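Local coordinates for protein cysteine desulfurase (Thermococcus onnurineus, PDB 5B87) that probably catalyses, with pyridoxal 5'-phosphate as cofactor, removal of sulfur from L-cysteine and its transfer to a sulfur carrier, leaving L-alanine, at residues 36-41 with 366-371; 126-131 with 170-175; 176-181 with 203-208. All coordinates share one frame; numbering follows the deposited sequence.

How the contacts relate
Contacts 2 and 3 are neighbours in the large seven-stranded sheet, their centres about 8 Å apart, while contact 1 belongs to the smaller four-stranded sheet on the opposite side of the chain's centre, with its own centre 37 to 39 Å away from theirs. Strands 126-129 and 177-181 link contacts 2 and 3 directly: V128 O accepts from A179 N, and T129 OG1 is probably hydrogen-bonded to A179 O. Along the chain, both fall inside the loop that contact 1 closes. The R371 side chain of contact 1 comes within about 4 Å of a bound alanine; V180 of contact 3 lies about 10 Å from pyridoxal phosphate, and contact 2 lies away from the cofactor-binding residues.

Contact 1. Residues 36-41 with 366-371; sequences EVIYFD and HSIMVR
D41 and R371 meet as a salt bridge at the end of a short parallel strand pairing. Starting at R371, CB lies 3.3 Å and CG 4.0 Å from D41 OD1, and CD is 3.6 Å from both D41 OD1 and D41 OD2, the stem crossing the carboxylate obliquely. The chain bends at chi2 (144°); NE and CZ then come to 4.0 and 3.7 Å from D41 OD2. At the tip R371 NH1 uses the syn lone pair of D41 OD2 at 2.6 Å, its N-H bent to 144°, with the two planar groups only 25° apart. D41 OD1 also pairs with R391, D41 OD2 is hydrogen-bonded to H72 of the second subunit, and R371 NH2 to S75 of that subunit. The R371 side chain lies about 4 Å from a bound alanine. A leucine here would probably leave D41 OD2 without its charged mate in this strand pair and S75 of the second subunit without the NH2 donor. Away from the ligand, strand 38-39 flanks strand 368-373 in the four-stranded sheet of this class-V aminotransferase-type enzyme. Three backbone bonds join the two segments: I38 N to S367 O, M369 N to I38 O and F40 N to M369 O. I38 and I368 lie side by side on one face, I38 CB 3.8 Å from I368 CG1. On the other, M369 folds back, CG against Y39 CD1 and CE against V37 CG1.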
ATOM      1  N   GLU B  36     -15.065 -25.528  -1.939  1.00 40.44           N
ATOM      2  CA  GLU B  36     -14.109 -26.243  -1.132  1.00 45.13           C
ATOM      3  C   GLU B  36     -14.293 -26.132   0.363  1.00 40.08           C
ATOM      4  O   GLU B  36     -14.111 -27.093   1.049  1.00 40.30           O
ATOM      5  CB  GLU B  36     -12.686 -25.814  -1.469  1.00 53.29           C
ATOM      6  CG  GLU B  36     -12.300 -25.870  -2.924  1.00 62.01           C
ATOM      7  CD  GLU B  36     -12.199 -27.276  -3.460  1.00 72.47           C
ATOM      8  OE1 GLU B  36     -13.045 -27.662  -4.281  1.00 77.84           O
ATOM      9  OE2 GLU B  36     -11.269 -27.997  -3.066  1.00 81.60           O
ATOM     10  N   VAL B  37     -14.628 -24.952   0.848  1.00 35.94           N
ATOM     11  CA  VAL B  37     -14.810 -24.713   2.256  1.00 32.28           C
ATOM     12  C   VAL B  37     -16.052 -23.916   2.547  1.00 33.34           C
ATOM     13  O   VAL B  37     -16.692 -23.443   1.662  1.00 34.22           O
ATOM     14  CB  VAL B  37     -13.631 -23.921   2.866  1.00 32.21           C
ATOM     15  CG1 VAL B  37     -12.358 -24.695   2.824  1.00 34.72           C
ATOM     16  CG2 VAL B  37     -13.433 -22.575   2.225  1.00 31.87           C
ATOM     17  N   ILE B  38     -16.354 -23.775   3.819  1.00 33.05           N
ATOM     18  CA  ILE B  38     -17.437 -22.961   4.303  1.00 36.82           C
ATOM     19  C   ILE B  38     -16.617 -21.796   4.839  1.00 35.06           C
ATOM     20  O   ILE B  38     -15.940 -21.938   5.819  1.00 34.49           O
ATOM     21  CB  ILE B  38     -18.262 -23.701   5.346  1.00 37.14           C
ATOM     22  CG1 ILE B  38     -19.141 -24.720   4.655  1.00 44.03           C
ATOM     23  CG2 ILE B  38     -19.156 -22.761   6.101  1.00 40.77           C
ATOM     24  CD1 ILE B  38     -20.087 -25.444   5.568  1.00 44.26           C
ATOM     25  N   TYR B  39     -16.639 -20.662   4.154  1.00 29.31           N
ATOM     26  CA  TYR B  39     -15.770 -19.577   4.532  1.00 28.49           C
ATOM     27  C   TYR B  39     -16.570 -18.619   5.425  1.00 29.03           C
ATOM     28  O   TYR B  39     -17.405 -17.858   4.931  1.00 25.16           O
ATOM     29  CB  TYR B  39     -15.157 -18.841   3.312  1.00 28.70           C
ATOM     30  CG  TYR B  39     -14.088 -17.808   3.695  1.00 27.66           C
ATOM     31  CD1 TYR B  39     -12.769 -18.175   3.980  1.00 27.61           C
ATOM     32  CD2 TYR B  39     -14.433 -16.495   3.896  1.00 27.69           C
ATOM     33  CE1 TYR B  39     -11.809 -17.211   4.373  1.00 25.54           C
ATOM     34  CE2 TYR B  39     -13.501 -15.563   4.280  1.00 27.82           C
ATOM     35  CZ  TYR B  39     -12.187 -15.934   4.522  1.00 25.59           C
ATOM     36  OH  TYR B  39     -11.289 -14.943   4.847  1.00 27.63           O
ATOM     37  N   PHE B  40     -16.279 -18.655   6.735  1.00 26.94           N
ATOM     38  CA  PHE B  40     -16.946 -17.831   7.723  1.00 28.28           C
ATOM     39  C   PHE B  40     -15.933 -16.880   8.423  1.00 30.57           C
ATOM     40  O   PHE B  40     -16.049 -16.575   9.639  1.00 27.42           O
ATOM     41  CB  PHE B  40     -17.678 -18.735   8.774  1.00 33.22           C
ATOM     42  CG  PHE B  40     -19.032 -19.313   8.354  1.00 32.07           C
ATOM     43  CD1 PHE B  40     -19.607 -19.115   7.110  1.00 33.74           C
ATOM     44  CD2 PHE B  40     -19.723 -20.141   9.271  1.00 37.96           C
ATOM     45  CE1 PHE B  40     -20.823 -19.726   6.780  1.00 37.73           C
ATOM     46  CE2 PHE B  40     -20.969 -20.723   8.967  1.00 33.80           C
ATOM     47  CZ  PHE B  40     -21.511 -20.522   7.714  1.00 37.00           C
ATOM     48  N   ASP B  41     -14.935 -16.398   7.683  1.00 29.81           N
ATOM     49  CA  ASP B  41     -13.970 -15.478   8.255  1.00 28.51           C
ATOM     50  C   ASP B  41     -13.839 -14.197   7.445  1.00 29.81           C
ATOM     51  O   ASP B  41     -12.734 -13.703   7.173  1.00 32.34           O
ATOM     52  CB  ASP B  41     -12.613 -16.194   8.379  1.00 29.98           C
ATOM     53  CG  ASP B  41     -11.654 -15.460   9.308  1.00 30.54           C
ATOM     54  OD1 ASP B  41     -12.116 -14.597  10.123  1.00 27.97           O
ATOM     55  OD2 ASP B  41     -10.434 -15.725   9.179  1.00 33.58           O
ATOM     56  N   HIS B 366     -13.485 -29.856   9.889  1.00 38.94           N
ATOM     57  CA  HIS B 366     -14.716 -30.066   9.075  1.00 42.29           C
ATOM     58  C   HIS B 366     -14.847 -29.043   7.941  1.00 38.07           C
ATOM     59  O   HIS B 366     -15.931 -28.822   7.415  1.00 31.71           O
ATOM     60  CB  HIS B 366     -15.967 -29.992   9.943  1.00 44.96           C
ATOM     61  CG  HIS B 366     -16.165 -31.167  10.843  1.00 52.70           C
ATOM     62  ND1 HIS B 366     -15.463 -31.331  12.019  1.00 58.36           N
ATOM     63  CD2 HIS B 366     -17.031 -32.203  10.771  1.00 55.66           C
ATOM     64  CE1 HIS B 366     -15.866 -32.436  12.618  1.00 59.45           C
ATOM     65  NE2 HIS B 366     -16.819 -32.979  11.886  1.00 54.13           N
ATOM     66  N   SER B 367     -13.751 -28.389   7.569  1.00 38.62           N
ATOM     67  CA  SER B 367     -13.756 -27.454   6.430  1.00 39.88           C
ATOM     68  C   SER B 367     -14.588 -26.207   6.651  1.00 37.48           C
ATOM     69  O   SER B 367     -15.115 -25.636   5.688  1.00 36.40           O
ATOM     70  CB  SER B 367     -14.161 -28.172   5.118  1.00 38.77           C
ATOM     71  OG  SER B 367     -13.128 -29.087   4.731  1.00 37.34           O
ATOM     72  N   ILE B 368     -14.718 -25.786   7.904  1.00 32.19           N
ATOM     73  CA  ILE B 368     -15.409 -24.549   8.224  1.00 32.25           C
ATOM     74  C   ILE B 368     -14.318 -23.602   8.774  1.00 33.53           C
ATOM     75  O   ILE B 368     -13.721 -23.910   9.804  1.00 27.86           O
ATOM     76  CB  ILE B 368     -16.510 -24.773   9.260  1.00 33.10           C
ATOM     77  CG1 ILE B 368     -17.699 -25.504   8.646  1.00 34.80           C
ATOM     78  CG2 ILE B 368     -16.985 -23.463   9.889  1.00 35.19           C
ATOM     79  CD1 ILE B 368     -18.532 -26.285   9.633  1.00 31.17           C
ATOM     80  N   MET B 369     -14.101 -22.471   8.072  1.00 33.35           N
ATOM     81  CA  MET B 369     -13.113 -21.476   8.420  1.00 31.95           C
ATOM     82  C   MET B 369     -13.692 -20.403   9.312  1.00 32.99           C
ATOM     83  O   MET B 369     -14.596 -19.635   8.938  1.00 33.20           O
ATOM     84  CB  MET B 369     -12.517 -20.780   7.158  1.00 35.21           C
ATOM     85  CG  MET B 369     -12.084 -21.675   5.995  1.00 34.42           C
ATOM     86  SD  MET B 369     -10.781 -22.862   6.270  1.00 39.04           S
ATOM     87  CE  MET B 369     -11.657 -24.324   6.784  1.00 44.46           C
ATOM     88  N   VAL B 370     -13.115 -20.291  10.490  1.00 31.45           N
ATOM     89  CA  VAL B 370     -13.633 -19.401  11.477  1.00 32.60           C
ATOM     90  C   VAL B 370     -12.416 -18.756  12.141  1.00 31.75           C
ATOM     91  O   VAL B 370     -11.344 -19.264  12.035  1.00 32.56           O
ATOM     92  CB  VAL B 370     -14.531 -20.284  12.366  1.00 35.97           C
ATOM     93  CG1 VAL B 370     -13.974 -20.475  13.763  1.00 37.00           C
ATOM     94  CG2 VAL B 370     -15.943 -19.795  12.379  1.00 35.06           C
ATOM     95  N   ARG B 371     -12.547 -17.602  12.759  1.00 36.13           N
ATOM     96  CA  ARG B 371     -11.413 -17.027  13.489  1.00 37.65           C
ATOM     97  C   ARG B 371     -11.574 -17.148  15.005  1.00 37.38           C
ATOM     98  O   ARG B 371     -12.685 -17.118  15.533  1.00 35.14           O
ATOM     99  CB  ARG B 371     -11.161 -15.569  13.115  1.00 42.96           C
ATOM    100  CG  ARG B 371      -9.686 -15.183  13.241  1.00 51.25           C
ATOM    101  CD  ARG B 371      -9.209 -14.209  12.175  1.00 62.72           C
ATOM    102  NE  ARG B 371      -7.772 -14.400  11.911  1.00 69.11           N
ATOM    103  CZ  ARG B 371      -7.209 -14.840  10.776  1.00 65.47           C
ATOM    104  NH1 ARG B 371      -7.916 -15.120   9.692  1.00 63.50           N
ATOM    105  NH2 ARG B 371      -5.887 -14.977  10.724  1.00 73.02           N
TER

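Contact 2. Residues 126-131 with 170-175; sequences KIVTTP and KKIKGA
V128 and A175 press together in the dense part of this contact: V128 CG1 is 3.4 Å from A175 CB, closer than carbons usually sit, so that exact spacing is doubtful although the packing is clearly snug. The same methyl lies 3.5 Å from K171 O, while V128 CG2 reaches I172 CG1 at 4.2 Å. CG1 thus meets both the alanine and the K171 carbonyl, and CG2 meets the isoleucine of the last helical turn. I172 itself also packs on V178 and on I199 of helix 193-203, so the apolar side of the contact runs on into the layer between sheet and helices. In the topology, helix 165-172 leads from strand 151-154 to strand 177-181, and strand 126-129 runs between those two in the sheet; the three strands are parallel, so this is a beta-alpha-beta crossover that skips one strand. K126 belongs to the gripped part as well. It starts with CG anti to the backbone N (chi1 179°), then bends twice along its chain, which brings CD to 3.8 Å from A175 CB and sets NZ to donate a hydrogen bond of 2.7 Å to K171 O. The ammonium comes in tilted 27° from the carbonyl plane, and it probably interacts favourably with the partial negative charge at the helix's C-terminal end. Looser is the side of exposed G174, where the two segments are joined through solvent: one water accepts from K126 N at 2.8 Å and donates to G174 O at 2.9 Å.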
ATOM      1  N   LYS B 126      -9.105  17.284  23.681  1.00 42.73           N
ATOM      2  CA  LYS B 126      -9.737  16.013  23.905  1.00 44.69           C
ATOM      3  C   LYS B 126     -10.213  15.242  22.705  1.00 45.03           C
ATOM      4  O   LYS B 126     -10.905  15.745  21.870  1.00 42.71           O
ATOM      5  CB  LYS B 126     -10.896  16.229  24.834  1.00 44.57           C
ATOM      6  CG  LYS B 126     -11.682  14.998  25.140  1.00 48.79           C
ATOM      7  CD  LYS B 126     -13.143  15.300  25.014  1.00 46.95           C
ATOM      8  CE  LYS B 126     -13.788  15.446  26.351  1.00 48.58           C
ATOM      9  NZ  LYS B 126     -15.006  16.251  26.235  1.00 48.00           N
ATOM     10  N   ILE B 127      -9.813  13.991  22.659  1.00 41.71           N
ATOM     11  CA  ILE B 127     -10.193  13.087  21.626  1.00 44.19           C
ATOM     12  C   ILE B 127     -11.136  12.165  22.302  1.00 43.74           C
ATOM     13  O   ILE B 127     -10.848  11.697  23.394  1.00 46.96           O
ATOM     14  CB  ILE B 127      -8.984  12.313  21.081  1.00 43.14           C
ATOM     15  CG1 ILE B 127      -8.060  13.268  20.355  1.00 41.61           C
ATOM     16  CG2 ILE B 127      -9.403  11.276  20.050  1.00 41.82           C
ATOM     17  CD1 ILE B 127      -6.749  12.623  19.987  1.00 47.66           C
ATOM     18  N   VAL B 128     -12.276  11.926  21.668  1.00 44.04           N
ATOM     19  CA  VAL B 128     -13.134  10.852  22.126  1.00 47.15           C
ATOM     20  C   VAL B 128     -13.387   9.750  21.074  1.00 47.40           C
ATOM     21  O   VAL B 128     -13.623  10.015  19.885  1.00 44.06           O
ATOM     22  CB  VAL B 128     -14.424  11.349  22.785  1.00 47.98           C
ATOM     23  CG1 VAL B 128     -14.495  12.864  22.864  1.00 56.73           C
ATOM     24  CG2 VAL B 128     -15.671  10.752  22.162  1.00 49.09           C
ATOM     25  N   THR B 129     -13.347   8.518  21.572  1.00 39.21           N
ATOM     26  CA  THR B 129     -13.591   7.338  20.801  1.00 42.53           C
ATOM     27  C   THR B 129     -14.553   6.376  21.567  1.00 44.29           C
ATOM     28  O   THR B 129     -15.096   6.721  22.624  1.00 38.07           O
ATOM     29  CB  THR B 129     -12.260   6.692  20.395  1.00 41.63           C
ATOM     30  OG1 THR B 129     -12.533   5.762  19.345  1.00 50.91           O
ATOM     31  CG2 THR B 129     -11.564   5.957  21.557  1.00 43.05           C
ATOM     32  N   THR B 130     -14.734   5.193  21.027  1.00 41.69           N
ATOM     33  CA  THR B 130     -15.559   4.216  21.666  1.00 37.90           C
ATOM     34  C   THR B 130     -14.629   3.272  22.377  1.00 36.65           C
ATOM     35  O   THR B 130     -13.463   3.255  22.090  1.00 39.61           O
ATOM     36  CB  THR B 130     -16.497   3.478  20.695  1.00 33.19           C
ATOM     37  OG1 THR B 130     -15.901   2.276  20.234  1.00 36.20           O
ATOM     38  CG2 THR B 130     -16.838   4.316  19.533  1.00 36.95           C
ATOM     39  N   PRO B 131     -15.213   2.466  23.335  1.00 41.96           N
ATOM     40  CA  PRO B 131     -14.293   1.549  23.998  1.00 46.10           C
ATOM     41  C   PRO B 131     -14.145   0.259  23.264  1.00 50.02           C
ATOM     42  O   PRO B 131     -13.485  -0.625  23.737  1.00 50.56           O
ATOM     43  CB  PRO B 131     -14.997   1.248  25.289  1.00 49.31           C
ATOM     44  CG  PRO B 131     -16.391   1.131  24.895  1.00 48.15           C
ATOM     45  CD  PRO B 131     -16.579   2.282  23.991  1.00 47.01           C
ATOM     46  N   LYS B 170     -22.451  14.204  26.326  1.00 46.49           N
ATOM     47  CA  LYS B 170     -21.542  14.840  27.302  1.00 45.61           C
ATOM     48  C   LYS B 170     -20.094  14.742  26.900  1.00 47.40           C
ATOM     49  O   LYS B 170     -19.315  15.717  27.066  1.00 42.73           O
ATOM     50  CB  LYS B 170     -21.650  14.205  28.701  1.00 47.86           C
ATOM     51  CG  LYS B 170     -22.962  14.417  29.439  1.00 52.01           C
ATOM     52  CD  LYS B 170     -22.782  14.060  30.918  1.00 52.74           C
ATOM     53  CE  LYS B 170     -22.882  12.552  31.165  1.00 53.78           C
ATOM     54  NZ  LYS B 170     -21.978  12.022  32.241  1.00 58.53           N
ATOM     55  N   LYS B 171     -19.685  13.572  26.404  1.00 50.83           N
ATOM     56  CA  LYS B 171     -18.249  13.414  26.070  1.00 51.74           C
ATOM     57  C   LYS B 171     -17.843  14.236  24.839  1.00 46.35           C
ATOM     58  O   LYS B 171     -16.733  14.771  24.765  1.00 44.56           O
ATOM     59  CB  LYS B 171     -17.861  11.945  25.971  1.00 52.75           C
ATOM     60  CG  LYS B 171     -18.058  11.223  27.297  1.00 54.65           C
ATOM     61  CD  LYS B 171     -16.786  10.544  27.772  1.00 58.22           C
ATOM     62  CE  LYS B 171     -16.918  10.038  29.192  1.00 56.03           C
ATOM     63  NZ  LYS B 171     -17.456   8.672  29.215  1.00 57.18           N
ATOM     64  N   ILE B 172     -18.761  14.403  23.908  1.00 44.80           N
ATOM     65  CA  ILE B 172     -18.417  15.058  22.653  1.00 44.24           C
ATOM     66  C   ILE B 172     -18.402  16.564  22.850  1.00 45.01           C
ATOM     67  O   ILE B 172     -17.648  17.263  22.148  1.00 39.36           O
ATOM     68  CB  ILE B 172     -19.334  14.579  21.473  1.00 40.53           C
ATOM     69  CG1 ILE B 172     -19.032  13.119  21.140  1.00 41.66           C
ATOM     70  CG2 ILE B 172     -19.146  15.421  20.220  1.00 41.02           C
ATOM     71  CD1 ILE B 172     -20.096  12.416  20.323  1.00 45.89           C
ATOM     72  N   LYS B 173     -19.215  17.069  23.756  1.00 50.97           N
ATOM     73  CA  LYS B 173     -19.312  18.493  23.999  1.00 55.31           C
ATOM     74  C   LYS B 173     -18.056  19.315  23.767  1.00 59.50           C
ATOM     75  O   LYS B 173     -18.043  20.199  22.918  1.00 75.16           O
ATOM     76  CB  LYS B 173     -19.873  18.770  25.371  1.00 59.13           C
ATOM     77  CG  LYS B 173     -20.117  20.238  25.628  1.00 60.59           C
ATOM     78  CD  LYS B 173     -21.581  20.523  25.835  1.00 63.44           C
ATOM     79  CE  LYS B 173     -21.988  21.735  25.052  1.00 63.77           C
ATOM     80  NZ  LYS B 173     -23.449  21.800  24.891  1.00 66.13           N
ATOM     81  N   GLY B 174     -17.009  19.037  24.508  1.00 50.23           N
ATOM     82  CA  GLY B 174     -15.794  19.790  24.330  1.00 49.47           C
ATOM     83  C   GLY B 174     -14.715  19.029  23.600  1.00 54.48           C
ATOM     84  O   GLY B 174     -13.554  19.149  23.917  1.00 50.93           O
ATOM     85  N   ALA B 175     -15.099  18.242  22.613  1.00 49.04           N
ATOM     86  CA  ALA B 175     -14.123  17.462  21.889  1.00 49.95           C
ATOM     87  C   ALA B 175     -13.614  18.102  20.627  1.00 45.38           C
ATOM     88  O   ALA B 175     -14.332  18.717  19.870  1.00 42.28           O
ATOM     89  CB  ALA B 175     -14.625  16.056  21.615  1.00 48.48           C
TER
HETATM   90  O   HOH W   1     -10.779  19.441  23.018  1.00 39.81           O

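Contact 3. Residues 176-181 with 203-208; sequences KLVAVQ and EGAIFV
L177 and I206 pack as a pair on one face of the parallel strands, L177 CD1 nearest to I206 CG1 at 3.3 Å; this is tight for two carbons and the precise value is doubtful. The other L177 methyl, CD2, turns to V208 CG1 at 3.7 Å, so the leucine spans two residues of the neighbouring strand. Helix 106-117 and W141 cover this side through contacts with L177. On the opposite face V178 and F207 take over. F207 CG lies anti to its backbone N (chi1 -164°), and the end of the ring comes nearer the other strand: V178 CB sits in plane at its edge, 4.0 Å from F207 CD1, while V180 CG2 comes obliquely to F207 CE1 at 3.7 Å. Between the faces runs the backbone ladder of a beta-alpha-beta unit, in which helix 193-203 links the strands. Its bonds are V178 N to I206 O, V208 N to V178 O and V180 N to V208 O, all nearly straight. At the starting edge the ladder is less regular: I206 N meets K176 O at 3.1 Å from 37° above the carbonyl plane, and a water donates to both K176 O and G204 O. The ladder thus satisfies most of the backbone groups between the strands, and a water joins in where the chain leaves helix 193-203 and the pairing gives way to solvent.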
ATOM      1  N   LYS B 176     -12.332  17.926  20.435  1.00 43.09           N
ATOM      2  CA  LYS B 176     -11.648  18.413  19.287  1.00 48.87           C
ATOM      3  C   LYS B 176     -11.856  17.446  18.128  1.00 41.61           C
ATOM      4  O   LYS B 176     -12.044  17.838  17.010  1.00 41.78           O
ATOM      5  CB  LYS B 176     -10.172  18.526  19.634  1.00 51.44           C
ATOM      6  CG  LYS B 176      -9.317  19.237  18.626  1.00 57.75           C
ATOM      7  CD  LYS B 176      -9.766  20.649  18.424  1.00 67.26           C
ATOM      8  CE  LYS B 176      -8.605  21.609  18.439  1.00 71.71           C
ATOM      9  NZ  LYS B 176      -8.617  22.396  17.188  1.00 74.77           N
ATOM     10  N   LEU B 177     -11.822  16.175  18.433  1.00 37.79           N
ATOM     11  CA  LEU B 177     -11.960  15.093  17.442  1.00 42.81           C
ATOM     12  C   LEU B 177     -12.697  13.895  18.032  1.00 39.60           C
ATOM     13  O   LEU B 177     -12.490  13.536  19.185  1.00 46.07           O
ATOM     14  CB  LEU B 177     -10.573  14.669  16.954  1.00 42.61           C
ATOM     15  CG  LEU B 177     -10.542  13.696  15.774  1.00 44.11           C
ATOM     16  CD1 LEU B 177      -9.355  13.997  14.872  1.00 49.00           C
ATOM     17  CD2 LEU B 177     -10.446  12.262  16.227  1.00 44.17           C
ATOM     18  N   VAL B 178     -13.576  13.311  17.242  1.00 41.07           N
ATOM     19  CA  VAL B 178     -14.262  12.067  17.593  1.00 43.42           C
ATOM     20  C   VAL B 178     -13.975  10.993  16.528  1.00 40.48           C
ATOM     21  O   VAL B 178     -14.104  11.253  15.359  1.00 38.09           O
ATOM     22  CB  VAL B 178     -15.758  12.310  17.697  1.00 43.19           C
ATOM     23  CG1 VAL B 178     -16.476  11.056  18.152  1.00 45.87           C
ATOM     24  CG2 VAL B 178     -16.013  13.438  18.668  1.00 48.47           C
ATOM     25  N   ALA B 179     -13.574   9.815  16.954  1.00 42.38           N
ATOM     26  CA  ALA B 179     -13.156   8.743  16.062  1.00 43.95           C
ATOM     27  C   ALA B 179     -13.991   7.533  16.478  1.00 46.94           C
ATOM     28  O   ALA B 179     -13.933   7.131  17.654  1.00 42.23           O
ATOM     29  CB  ALA B 179     -11.669   8.455  16.209  1.00 41.57           C
ATOM     30  N   VAL B 180     -14.814   7.012  15.549  1.00 40.59           N
ATOM     31  CA  VAL B 180     -15.635   5.860  15.837  1.00 42.07           C
ATOM     32  C   VAL B 180     -15.730   4.877  14.696  1.00 38.06           C
ATOM     33  O   VAL B 180     -15.855   5.241  13.544  1.00 35.41           O
ATOM     34  CB  VAL B 180     -17.087   6.194  16.258  1.00 46.31           C
ATOM     35  CG1 VAL B 180     -17.109   7.045  17.542  1.00 54.71           C
ATOM     36  CG2 VAL B 180     -17.868   6.872  15.138  1.00 46.57           C
ATOM     37  N   GLN B 181     -15.825   3.628  15.078  1.00 32.70           N
ATOM     38  CA  GLN B 181     -16.019   2.546  14.171  1.00 33.84           C
ATOM     39  C   GLN B 181     -17.518   2.478  13.802  1.00 32.69           C
ATOM     40  O   GLN B 181     -18.360   2.756  14.605  1.00 34.40           O
ATOM     41  CB  GLN B 181     -15.555   1.255  14.826  1.00 32.17           C
ATOM     42  CG  GLN B 181     -16.525   0.723  15.857  1.00 33.89           C
ATOM     43  CD  GLN B 181     -16.005  -0.394  16.717  1.00 37.92           C
ATOM     44  OE1 GLN B 181     -14.869  -0.762  16.649  1.00 42.99           O
ATOM     45  NE2 GLN B 181     -16.858  -0.934  17.533  1.00 40.28           N
ATOM     46  N   GLU B 203     -21.401  20.110  18.071  1.00 44.42           N
ATOM     47  CA  GLU B 203     -20.334  20.504  18.929  1.00 42.66           C
ATOM     48  C   GLU B 203     -19.025  20.983  18.262  1.00 45.54           C
ATOM     49  O   GLU B 203     -18.104  21.369  18.985  1.00 35.20           O
ATOM     50  CB  GLU B 203     -20.091  19.384  19.958  1.00 47.45           C
ATOM     51  CG  GLU B 203     -21.354  19.022  20.781  1.00 48.57           C
ATOM     52  CD  GLU B 203     -21.871  20.162  21.680  1.00 51.71           C
ATOM     53  OE1 GLU B 203     -21.198  21.204  21.814  1.00 53.04           O
ATOM     54  OE2 GLU B 203     -22.965  20.016  22.270  1.00 49.59           O
ATOM     55  N   GLY B 204     -18.947  21.020  16.916  1.00 44.27           N
ATOM     56  CA  GLY B 204     -17.746  21.474  16.232  1.00 43.45           C
ATOM     57  C   GLY B 204     -16.549  20.554  16.420  1.00 49.70           C
ATOM     58  O   GLY B 204     -15.404  21.002  16.401  1.00 52.57           O
ATOM     59  N   ALA B 205     -16.803  19.267  16.522  1.00 48.74           N
ATOM     60  CA  ALA B 205     -15.752  18.292  16.639  1.00 48.09           C
ATOM     61  C   ALA B 205     -15.531  17.596  15.311  1.00 49.58           C
ATOM     62  O   ALA B 205     -16.479  17.316  14.610  1.00 48.06           O
ATOM     63  CB  ALA B 205     -16.135  17.269  17.669  1.00 45.43           C
ATOM     64  N   ILE B 206     -14.284  17.305  14.973  1.00 49.69           N
ATOM     65  CA  ILE B 206     -14.040  16.599  13.738  1.00 44.45           C
ATOM     66  C   ILE B 206     -14.442  15.137  13.941  1.00 44.84           C
ATOM     67  O   ILE B 206     -14.156  14.548  14.956  1.00 40.03           O
ATOM     68  CB  ILE B 206     -12.667  16.851  13.094  1.00 45.47           C
ATOM     69  CG1 ILE B 206     -11.731  15.693  13.274  1.00 50.56           C
ATOM     70  CG2 ILE B 206     -12.012  18.109  13.594  1.00 45.38           C
ATOM     71  CD1 ILE B 206     -10.915  15.467  12.052  1.00 52.02           C
ATOM     72  N   PHE B 207     -15.121  14.595  12.948  1.00 36.34           N
ATOM     73  CA  PHE B 207     -15.646  13.263  12.982  1.00 35.68           C
ATOM     74  C   PHE B 207     -14.995  12.310  11.996  1.00 34.84           C
ATOM     75  O   PHE B 207     -15.055  12.507  10.829  1.00 36.62           O
ATOM     76  CB  PHE B 207     -17.138  13.377  12.756  1.00 38.08           C
ATOM     77  CG  PHE B 207     -17.916  12.168  13.112  1.00 41.55           C
ATOM     78  CD1 PHE B 207     -17.807  11.583  14.343  1.00 40.13           C
ATOM     79  CD2 PHE B 207     -18.786  11.635  12.207  1.00 38.83           C
ATOM     80  CE1 PHE B 207     -18.550  10.483  14.646  1.00 37.85           C
ATOM     81  CE2 PHE B 207     -19.518  10.531  12.504  1.00 35.32           C
ATOM     82  CZ  PHE B 207     -19.409   9.958  13.723  1.00 37.30           C
ATOM     83  N   VAL B 208     -14.362  11.279  12.511  1.00 34.55           N
ATOM     84  CA  VAL B 208     -13.721  10.283  11.749  1.00 34.83           C
ATOM     85  C   VAL B 208     -14.420   8.946  11.998  1.00 38.19           C
ATOM     86  O   VAL B 208     -14.651   8.547  13.158  1.00 36.67           O
ATOM     87  CB  VAL B 208     -12.166  10.233  11.895  1.00 41.06           C
ATOM     88  CG1 VAL B 208     -11.584  11.297  12.790  1.00 42.89           C
ATOM     89  CG2 VAL B 208     -11.606   8.853  12.146  1.00 41.19           C
TER
HETATM   90  O   HOH W   2     -12.390  20.496  16.139  1.00 37.71           O